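Local coordinates for alternansucrase (Leuconostoc mesenteroides, PDB 6HVG), which is a large multidomain enzyme of glycosyl hydrolase family 70, combining a TIM-barrel-type catalytic domain with choline-binding-type repeats and holding a calcium ion, at residues G798-Y802 with N803-L807; G915-P918 with D919-L922; L946-S950 with G951-Y955; S995-A998 with L999-G1002. One frame throughout, in Å; residues are numbered along the deposited sequence.

Contact 1: residues G798-Y802 with N803-L807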
loop_
_atom_site.group_PDB
_atom_site.type_symbol
_atom_site.label_atom_id
_atom_site.label_comp_id
_atom_site.label_asym_id
_atom_site.label_seq_id
_atom_site.Cartn_x
_atom_site.Cartn_y
_atom_site.Cartn_z
ATOM N N GLY A 798 -21.519 1.655 22.287
ATOM C CA GLY A 798 -22.015 1.050 21.062
ATOM C C GLY A 798 -21.371 1.615 19.814
ATOM O O GLY A 798 -21.656 1.156 18.709
ATOM N N PHE A 799 -20.527 2.627 19.989
ATOM C CA PHE A 799 -19.834 3.258 18.875
ATOM C C PHE A 799 -18.510 2.532 18.730
ATOM O O PHE A 799 -17.901 2.108 19.730
ATOM C CB PHE A 799 -19.636 4.758 19.148
ATOM C CG PHE A 799 -18.774 5.481 18.129
ATOM C CD1 PHE A 799 -17.426 5.755 18.388
ATOM C CD2 PHE A 799 -19.318 5.933 16.935
ATOM C CE1 PHE A 799 -16.642 6.430 17.453
ATOM C CE2 PHE A 799 -18.535 6.616 15.996
ATOM C CZ PHE A 799 -17.193 6.853 16.249
ATOM N N LYS A 800 -18.076 2.388 17.484
ATOM C CA LYS A 800 -16.814 1.742 17.183
ATOM C C LYS A 800 -16.016 2.607 16.234
ATOM O O LYS A 800 -16.501 2.991 15.160
ATOM C CB LYS A 800 -17.047 0.352 16.580
ATOM C CG LYS A 800 -17.496 -0.684 17.602
ATOM C CD LYS A 800 -18.270 -1.843 16.966
ATOM C CE LYS A 800 -19.187 -2.567 17.957
ATOM N NZ LYS A 800 -18.647 -2.637 19.352
ATOM N N LYS A 801 -14.802 2.933 16.645
ATOM C CA LYS A 801 -13.941 3.779 15.846
ATOM C C LYS A 801 -13.115 2.951 14.854
ATOM O O LYS A 801 -12.988 3.329 13.692
ATOM C CB LYS A 801 -13.055 4.652 16.739
ATOM C CG LYS A 801 -12.565 5.901 16.025
ATOM C CD LYS A 801 -11.655 6.829 16.815
ATOM C CE LYS A 801 -11.162 7.945 15.893
ATOM N NZ LYS A 801 -10.080 8.778 16.477
ATOM N N TYR A 802 -12.552 1.841 15.318
ATOM C CA TYR A 802 -11.725 0.998 14.474
ATOM C C TYR A 802 -12.455 -0.288 14.114
ATOM O O TYR A 802 -12.375 -0.759 12.970
ATOM C CB TYR A 802 -10.428 0.653 15.178
ATOM C CG TYR A 802 -9.836 1.790 15.990
ATOM C CD1 TYR A 802 -9.331 2.927 15.369
ATOM C CD2 TYR A 802 -9.789 1.723 17.378
ATOM C CE1 TYR A 802 -8.794 3.971 16.113
ATOM C CE2 TYR A 802 -9.259 2.754 18.135
ATOM C CZ TYR A 802 -8.764 3.880 17.511
ATOM O OH TYR A 802 -8.240 4.887 18.301
ATOM N N ASN A 803 -13.210 -0.825 15.068
ATOM C CA ASN A 803 -13.882 -2.120 14.911
ATOM C C ASN A 803 -15.169 -2.061 14.076
ATOM O O ASN A 803 -15.734 -0.976 13.820
ATOM C CB ASN A 803 -14.222 -2.704 16.273
ATOM C CG ASN A 803 -13.019 -3.213 17.004
ATOM O OD1 ASN A 803 -12.844 -4.419 17.118
ATOM N ND2 ASN A 803 -12.156 -2.299 17.461
ATOM N N ASP A 804 -15.623 -3.248 13.681
ATOM C CA ASP A 804 -16.819 -3.416 12.867
ATOM C C ASP A 804 -18.089 -3.518 13.692
ATOM O O ASP A 804 -18.125 -4.137 14.766
ATOM C CB ASP A 804 -16.723 -4.689 12.042
ATOM C CG ASP A 804 -15.932 -4.511 10.769
ATOM O OD1 ASP A 804 -15.323 -3.447 10.578
ATOM O OD2 ASP A 804 -15.941 -5.429 9.930
ATOM N N TYR A 805 -19.154 -2.947 13.136
ATOM C CA TYR A 805 -20.485 -2.971 13.727
ATOM C C TYR A 805 -21.228 -4.238 13.329
ATOM O O TYR A 805 -20.954 -4.809 12.283
ATOM C CB TYR A 805 -21.306 -1.757 13.249
ATOM C CG TYR A 805 -20.749 -0.429 13.698
ATOM C CD1 TYR A 805 -21.128 0.125 14.915
ATOM C CD2 TYR A 805 -19.853 0.287 12.898
ATOM C CE1 TYR A 805 -20.615 1.337 15.339
ATOM C CE2 TYR A 805 -19.324 1.491 13.322
ATOM C CZ TYR A 805 -19.711 2.011 14.543
ATOM O OH TYR A 805 -19.202 3.221 14.956
ATOM N N ASN A 806 -22.156 -4.686 14.185
ATOM C CA ASN A 806 -23.172 -5.677 13.808
ATOM C C ASN A 806 -22.617 -7.041 13.378
ATOM O O ASN A 806 -23.253 -7.755 12.591
ATOM C CB ASN A 806 -24.125 -5.141 12.710
ATOM C CG ASN A 806 -25.065 -4.073 13.220
ATOM O OD1 ASN A 806 -25.592 -4.209 14.307
ATOM N ND2 ASN A 806 -25.307 -3.048 12.424
ATOM N N LEU A 807 -21.466 -7.431 13.922
ATOM C CA LEU A 807 -20.878 -8.724 13.602
ATOM C C LEU A 807 -21.786 -9.928 13.908
ATOM O O LEU A 807 -21.858 -10.855 13.091
ATOM C CB LEU A 807 -19.517 -8.876 14.277
ATOM C CG LEU A 807 -18.415 -8.036 13.602
ATOM C CD1 LEU A 807 -17.100 -8.172 14.329
ATOM C CD2 LEU A 807 -18.221 -8.421 12.152
#
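Lys800 and Tyr805 close this bend twice over, by a bond from backbone N to the phenol oxygen and by packing over the ring face. The lysine chain can be followed outward from CB, which lies over one face of the Tyr805 ring, 4.0 Å from its centroid and 23° off the normal, a CH-pi contact displaced toward the ring's rim. The same CB also comes up to the backbone, 3.3 Å from Asn803 O. Next, CG passes CB of Asn803 at 4.1 Å, and CD runs alongside the peptide beyond it, 3.2 Å from Asp804 O, with CE still beside that oxygen. A bend in the last torsion, chi4 -34°, carries NZ off the loop to the carbonyl oxygens of Gln793 and Ala998. The backbone of Lys800 meets the far end of the tyrosine: its N donates to Tyr805 OH over 2.9 Å in a fairly straight bond, which ties the ring back to the earlier part of the loop. That oxygen also lies beside the Phe799 ring, 3.4 Å from CD2, while Gly798 O approaches the tyrosine ring at its edge, 3.5 Å from CE1. Arg698 adds a cation-pi contact to Tyr805. At the outer bend, the carboxylate of Asp792 accepts from Lys801 N, Tyr802 N and Asn803 ND2, tying the reversal to the end of helix 779-793. The result is an irregular connecting loop, folded round a tyrosine that bonds back to the main chain, and it leads to Asn806 at the N-cap position of helix 807-814.

Contact 2: residues G915-P918 with D919-L922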
loop_
_atom_site.group_PDB
_atom_site.type_symbol
_atom_site.label_atom_id
_atom_site.label_comp_id
_atom_site.label_asym_id
_atom_site.label_seq_id
_atom_site.Cartn_x
_atom_site.Cartn_y
_atom_site.Cartn_z
ATOM N N GLY A 915 -31.817 -5.803 11.177
ATOM C CA GLY A 915 -31.903 -4.395 10.807
ATOM C C GLY A 915 -30.609 -3.666 11.088
ATOM O O GLY A 915 -29.806 -4.119 11.898
ATOM N N ASN A 916 -30.423 -2.527 10.421
ATOM C CA ASN A 916 -29.205 -1.702 10.540
ATOM C C ASN A 916 -29.489 -0.329 11.110
ATOM O O ASN A 916 -28.711 0.594 10.908
ATOM C CB ASN A 916 -28.542 -1.550 9.164
ATOM C CG ASN A 916 -29.465 -0.926 8.129
ATOM O OD1 ASN A 916 -30.436 -0.250 8.458
ATOM N ND2 ASN A 916 -29.156 -1.155 6.864
ATOM N N ASN A 917 -30.602 -0.205 11.827
ATOM C CA ASN A 917 -31.058 1.069 12.346
ATOM C C ASN A 917 -31.283 0.981 13.860
ATOM O O ASN A 917 -32.317 0.475 14.309
ATOM C CB ASN A 917 -32.339 1.465 11.622
ATOM C CG ASN A 917 -32.860 2.812 12.058
ATOM O OD1 ASN A 917 -32.291 3.470 12.943
ATOM N ND2 ASN A 917 -33.952 3.231 11.441
ATOM N N PRO A 918 -30.308 1.472 14.654
ATOM C CA PRO A 918 -30.419 1.384 16.107
ATOM C C PRO A 918 -31.469 2.329 16.691
ATOM O O PRO A 918 -31.873 2.167 17.851
ATOM C CB PRO A 918 -29.026 1.782 16.575
ATOM C CG PRO A 918 -28.544 2.714 15.532
ATOM C CD PRO A 918 -29.067 2.158 14.244
ATOM N N ASP A 919 -31.892 3.309 15.891
ATOM C CA ASP A 919 -32.967 4.223 16.267
ATOM C C ASP A 919 -34.285 3.837 15.607
ATOM O O ASP A 919 -35.152 4.677 15.402
ATOM C CB ASP A 919 -32.574 5.656 15.887
ATOM C CG ASP A 919 -31.243 6.093 16.523
ATOM O OD1 ASP A 919 -30.967 5.676 17.672
ATOM O OD2 ASP A 919 -30.478 6.849 15.885
ATOM N N LEU A 920 -34.448 2.563 15.282
ATOM C CA LEU A 920 -35.674 2.096 14.646
ATOM C C LEU A 920 -36.791 1.981 15.676
ATOM O O LEU A 920 -36.638 1.314 16.702
ATOM C CB LEU A 920 -35.427 0.740 13.975
ATOM C CG LEU A 920 -36.404 0.098 12.985
ATOM C CD1 LEU A 920 -36.736 -1.320 13.417
ATOM C CD2 LEU A 920 -37.650 0.912 12.701
ATOM N N LYS A 921 -37.912 2.638 15.391
ATOM C CA LYS A 921 -39.140 2.476 16.178
ATOM C C LYS A 921 -40.280 2.125 15.229
ATOM O O LYS A 921 -40.499 2.828 14.257
ATOM C CB LYS A 921 -39.479 3.772 16.926
ATOM C CG LYS A 921 -38.399 4.283 17.881
ATOM C CD LYS A 921 -38.257 3.428 19.136
ATOM C CE LYS A 921 -39.501 3.489 20.009
ATOM N NZ LYS A 921 -39.273 2.854 21.337
ATOM N N LEU A 922 -41.018 1.058 15.503
ATOM C CA LEU A 922 -42.162 0.709 14.648
ATOM C C LEU A 922 -43.369 1.595 14.905
ATOM O O LEU A 922 -43.582 2.056 16.027
ATOM C CB LEU A 922 -42.613 -0.742 14.859
ATOM C CG LEU A 922 -41.977 -1.772 13.925
ATOM C CD1 LEU A 922 -40.523 -2.049 14.279
ATOM C CD2 LEU A 922 -42.792 -3.044 13.992
#
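Asn917 reaches over the turn to the backbone of Asp919 and Leu920 with its side chain as well as its carbonyl. Its CG stands opposite the backbone N (chi1 -178°), and a chi2 close to zero swings OD1 back over the main chain, where it accepts from Asp919 N at 3.0 Å. That bond is bent, with the N-H angle at 131° and the donor lying above the plane of the amide. Meanwhile Asn917 O takes Leu920 N at 3.1 Å, again from above the carbonyl plane, which closes the type I beta turn. The amide's other branch, ND2, comes to 3.8 Å from Leu920 CB, the two side chains crossing at about a right angle. Leu920 then runs on away from the turn toward Thr878, while its backbone bonds to Gly994. Pro918 occupies the second position of the turn, where its ring fixes phi near -72° and its nitrogen has no hydrogen to give. Asp919 turns its carboxylate back beside its own N, bringing OD1 to 3.5 Å from Pro918 C. An asparagine followed by proline, with its side-chain oxygen bonded to the N-H two residues on and a beta turn closed by the next residue, makes an Asx-Pro turn; here it turns the chain just after strand 910-915, in the loop before strand 927-931.

Contact 3: residues L946-S950 with G951-Y955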
loop_
_atom_site.group_PDB
_atom_site.type_symbol
_atom_site.label_atom_id
_atom_site.label_comp_id
_atom_site.label_asym_id
_atom_site.label_seq_id
_atom_site.Cartn_x
_atom_site.Cartn_y
_atom_site.Cartn_z
ATOM N N LEU A 946 -32.322 -12.953 20.574
ATOM C CA LEU A 946 -33.100 -11.689 20.514
ATOM C C LEU A 946 -32.320 -10.506 21.065
ATOM O O LEU A 946 -31.779 -10.580 22.171
ATOM C CB LEU A 946 -34.381 -11.798 21.316
ATOM C CG LEU A 946 -35.532 -12.577 20.703
ATOM C CD1 LEU A 946 -36.674 -12.569 21.696
ATOM C CD2 LEU A 946 -35.997 -12.003 19.370
ATOM N N SER A 947 -32.269 -9.420 20.298
ATOM C CA SER A 947 -31.537 -8.223 20.705
ATOM C C SER A 947 -32.345 -7.340 21.673
ATOM O O SER A 947 -33.560 -7.391 21.693
ATOM C CB SER A 947 -31.124 -7.401 19.473
ATOM O OG SER A 947 -32.245 -6.924 18.765
ATOM N N ASN A 948 -31.636 -6.539 22.462
ATOM C CA ASN A 948 -32.249 -5.599 23.384
ATOM C C ASN A 948 -31.252 -4.475 23.670
ATOM O O ASN A 948 -30.177 -4.441 23.079
ATOM C CB ASN A 948 -32.690 -6.313 24.665
ATOM C CG ASN A 948 -31.526 -6.978 25.404
ATOM O OD1 ASN A 948 -30.551 -6.314 25.800
ATOM N ND2 ASN A 948 -31.627 -8.296 25.606
ATOM N N ASP A 949 -31.598 -3.568 24.578
ATOM C CA ASP A 949 -30.834 -2.331 24.746
ATOM C C ASP A 949 -29.476 -2.458 25.453
ATOM O O ASP A 949 -28.658 -1.521 25.405
ATOM C CB ASP A 949 -31.726 -1.282 25.430
ATOM C CG ASP A 949 -32.909 -0.865 24.547
ATOM O OD1 ASP A 949 -32.685 -0.594 23.335
ATOM O OD2 ASP A 949 -34.058 -0.816 25.051
ATOM N N SER A 950 -29.242 -3.600 26.104
ATOM C CA SER A 950 -27.975 -3.869 26.808
ATOM C C SER A 950 -27.117 -4.968 26.159
ATOM O O SER A 950 -25.912 -5.040 26.402
ATOM C CB SER A 950 -28.249 -4.227 28.267
ATOM O OG SER A 950 -29.153 -5.297 28.344
ATOM N N GLY A 951 -27.735 -5.823 25.350
ATOM C CA GLY A 951 -26.998 -6.847 24.606
ATOM C C GLY A 951 -27.869 -7.635 23.636
ATOM O O GLY A 951 -28.839 -7.109 23.070
ATOM N N ILE A 952 -27.507 -8.900 23.441
ATOM C CA ILE A 952 -28.321 -9.856 22.696
ATOM C C ILE A 952 -28.438 -11.085 23.575
ATOM O O ILE A 952 -27.432 -11.667 23.935
ATOM C CB ILE A 952 -27.674 -10.270 21.346
ATOM C CG1 ILE A 952 -27.430 -9.050 20.453
ATOM C CG2 ILE A 952 -28.570 -11.254 20.604
ATOM C CD1 ILE A 952 -26.511 -9.293 19.272
ATOM N N ASP A 953 -29.665 -11.456 23.930
ATOM C CA ASP A 953 -29.912 -12.664 24.705
ATOM C C ASP A 953 -29.774 -13.886 23.814
ATOM O O ASP A 953 -30.172 -13.868 22.662
ATOM C CB ASP A 953 -31.313 -12.651 25.321
ATOM C CG ASP A 953 -31.468 -11.616 26.436
ATOM O OD1 ASP A 953 -30.487 -11.330 27.157
ATOM O OD2 ASP A 953 -32.597 -11.100 26.601
ATOM N N VAL A 954 -29.204 -14.945 24.378
ATOM C CA VAL A 954 -29.013 -16.227 23.694
ATOM C C VAL A 954 -29.754 -17.326 24.470
ATOM O O VAL A 954 -29.583 -17.468 25.682
ATOM C CB VAL A 954 -27.509 -16.572 23.607
ATOM C CG1 VAL A 954 -27.302 -17.988 23.097
ATOM C CG2 VAL A 954 -26.788 -15.556 22.732
ATOM N N TYR A 955 -30.563 -18.110 23.766
ATOM C CA TYR A 955 -31.368 -19.158 24.406
ATOM C C TYR A 955 -30.865 -20.524 23.970
ATOM O O TYR A 955 -30.949 -20.875 22.789
ATOM C CB TYR A 955 -32.850 -18.969 24.059
ATOM C CG TYR A 955 -33.383 -17.620 24.491
ATOM C CD1 TYR A 955 -33.579 -17.330 25.835
ATOM C CD2 TYR A 955 -33.656 -16.622 23.564
ATOM C CE1 TYR A 955 -34.033 -16.087 26.253
ATOM C CE2 TYR A 955 -34.098 -15.367 23.971
ATOM C CZ TYR A 955 -34.293 -15.115 25.315
ATOM O OH TYR A 955 -34.756 -13.902 25.726
#
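Gly951 N donates to Asn948 OD1 at 2.9 Å, and Gly951 O takes Asn948 N, also at 2.9 Å, so both backbone polar atoms of Gly951 are held by Asn948, one by its side chain and one by its main chain. The same OD1 receives two further bonds from within 946-950: Ser950 N at 3.0 Å, in the carbonyl plane, and Ser950 OG at 3.1 Å. Three donors thus fix the rotation of the Asn948 amide, whose CG sits between the backbone N and the carbonyl carbon (chi1 60°). The bond from Ser950 N makes an Asx turn, which rounds the tip of the beta hairpin formed by strands 940-947 and 952-954, part of a larger antiparallel sheet. Ile952 faces Ser947 as a non-hydrogen-bonded pair, its CG1 4.2 Å from Ser947 CB, and its CG2 lies beside the carbonyl of Leu946; it also rests on Val945 of strand 940-947 and, outside the hairpin, on Leu999. Asp953 forms a hydrogen-bonded pair with Leu946: its N reaches Leu946 O at 2.9 Å, and its O accepts from Leu946 N. The Asp953 carboxylate turns back toward the tip, where OD2 comes to 3.1 Å from Asn948 ND2 with the two planes 57° apart. Val954 points away from the partner strand, onto Val846 and Ala849 of helix 844-857. Tyr955 turns toward Leu946 again, and its ring carbon CE2 meets the methyl CD1 at 4.4 Å; Leu946 also touches Tyr1003 and Trp1007 of strand 1003-1009.

Contact 4: residues S995-A998 with L999-G1002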
loop_
_atom_site.group_PDB
_atom_site.type_symbol
_atom_site.label_atom_id
_atom_site.label_comp_id
_atom_site.label_asym_id
_atom_site.label_seq_id
_atom_site.Cartn_x
_atom_site.Cartn_y
_atom_site.Cartn_z
ATOM N N SER A 995 -31.743 -1.310 18.700
ATOM C CA SER A 995 -30.958 -1.095 19.916
ATOM C C SER A 995 -29.544 -0.622 19.570
ATOM O O SER A 995 -29.096 -0.751 18.424
ATOM C CB SER A 995 -30.889 -2.393 20.740
ATOM O OG SER A 995 -32.183 -2.861 21.133
ATOM N N LEU A 996 -28.840 -0.090 20.568
ATOM C CA LEU A 996 -27.455 0.326 20.393
ATOM C C LEU A 996 -26.644 -0.112 21.600
ATOM O O LEU A 996 -26.893 0.345 22.699
ATOM C CB LEU A 996 -27.379 1.847 20.175
ATOM C CG LEU A 996 -26.145 2.422 19.443
ATOM C CD1 LEU A 996 -26.520 3.598 18.550
ATOM C CD2 LEU A 996 -25.060 2.869 20.410
ATOM N N ASN A 997 -25.687 -1.011 21.380
ATOM C CA ASN A 997 -24.747 -1.471 22.416
ATOM C C ASN A 997 -23.531 -2.138 21.745
ATOM O O ASN A 997 -23.447 -2.148 20.525
ATOM C CB ASN A 997 -25.446 -2.430 23.389
ATOM C CG ASN A 997 -26.109 -3.604 22.679
ATOM O OD1 ASN A 997 -25.435 -4.418 22.040
ATOM N ND2 ASN A 997 -27.435 -3.698 22.776
ATOM N N ALA A 998 -22.600 -2.679 22.529
ATOM C CA ALA A 998 -21.398 -3.298 21.976
ATOM C C ALA A 998 -21.680 -4.422 20.956
ATOM O O ALA A 998 -20.928 -4.586 19.995
ATOM C CB ALA A 998 -20.506 -3.828 23.091
ATOM N N LEU A 999 -22.750 -5.185 21.161
ATOM C CA LEU A 999 -23.053 -6.349 20.307
ATOM C C LEU A 999 -23.906 -6.019 19.059
ATOM O O LEU A 999 -23.905 -6.790 18.088
ATOM C CB LEU A 999 -23.737 -7.450 21.130
ATOM C CG LEU A 999 -22.914 -8.018 22.292
ATOM C CD1 LEU A 999 -23.801 -8.719 23.304
ATOM C CD2 LEU A 999 -21.828 -8.962 21.803
ATOM N N ILE A 1000 -24.632 -4.897 19.065
ATOM C CA ILE A 1000 -25.482 -4.561 17.920
ATOM C C ILE A 1000 -25.744 -3.057 17.753
ATOM O O ILE A 1000 -25.770 -2.300 18.719
ATOM C CB ILE A 1000 -26.818 -5.350 17.974
ATOM C CG1 ILE A 1000 -27.588 -5.226 16.660
ATOM C CG2 ILE A 1000 -27.695 -4.900 19.126
ATOM C CD1 ILE A 1000 -28.698 -6.244 16.489
ATOM N N SER A 1001 -25.923 -2.658 16.498
ATOM C CA SER A 1001 -26.447 -1.360 16.113
ATOM C C SER A 1001 -27.530 -1.631 15.079
ATOM O O SER A 1001 -27.302 -1.507 13.872
ATOM C CB SER A 1001 -25.360 -0.478 15.501
ATOM O OG SER A 1001 -24.235 -0.370 16.366
ATOM N N GLY A 1002 -28.709 -1.992 15.573
ATOM C CA GLY A 1002 -29.849 -2.361 14.733
ATOM C C GLY A 1002 -30.719 -3.383 15.437
ATOM O O GLY A 1002 -30.823 -3.374 16.668
#
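In Asn997, chi1 of 55° tucks CG between the backbone N and the carbonyl carbon, and chi2 of 63° turns OD1 inward over the bend, where it accepts from Leu999 N at 2.9 Å in the plane of the amide. This side-chain bond, two residues ahead, forms an Asx turn; a second, weak bond comes from Ile1000 N at 3.1 Å. Ile1000 answers with its own first torsion, -169°, which sets CG1 anti to the backbone N and brings CG2 beside the amide, 3.7 Å from Asn997 OD1. Both side chains lie on the same face as Ser995. Behind the turn the chains run antiparallel. Asn997 N gives a nearly straight bond to Ile1000 O at 3.0 Å, whereas the return bond, Ile1000 N to Asn997 O, is weak. Leu996 faces Ser1001 as a non-hydrogen-bonded pair, both on the face away from Ile1000; Leu996 CA and Ser1001 CA make CA-H...O contacts with Ile1000 O and Ser995 O, respectively. Ser995 and Gly1002 close the pairing with two backbone bonds, the one from Ser995 N to Gly1002 O 3.0 Å long. At Ser1001 and Gly1002 the chain turns a corner and enters strand 1003-1009, which pairs with strands 910-915 and 940-947. The tip, Ala998 and Leu999, rests on Ile842 in the loop before helix 844-857, while Tyr805, just ahead of helix 807-814, touches Ser1001.

Contact 4 is the meeting point of the four: its centre lies 9 Å from those of contacts 1 and 3 and 10 Å from that of contact 2, whereas those three stand 15 to 17 Å apart and do not touch one another. Toward contact 1, Asn806 OD1 probably accepts from Ser1001 N at 2.7 Å. Toward contact 2, Pro918 CB packs against the backbone of Ser995 and the side chain of Leu996. Toward contact 3, Asp949 OD1 and Ser995 OG, 3.2 Å apart, probably share a hydrogen bond, and Asp949 OD1 also forms a salt bridge with Lys993. All lie in the family 70 region, and none includes a calcium ligand (Glu575, Asp581, Asn625 or Asp1159).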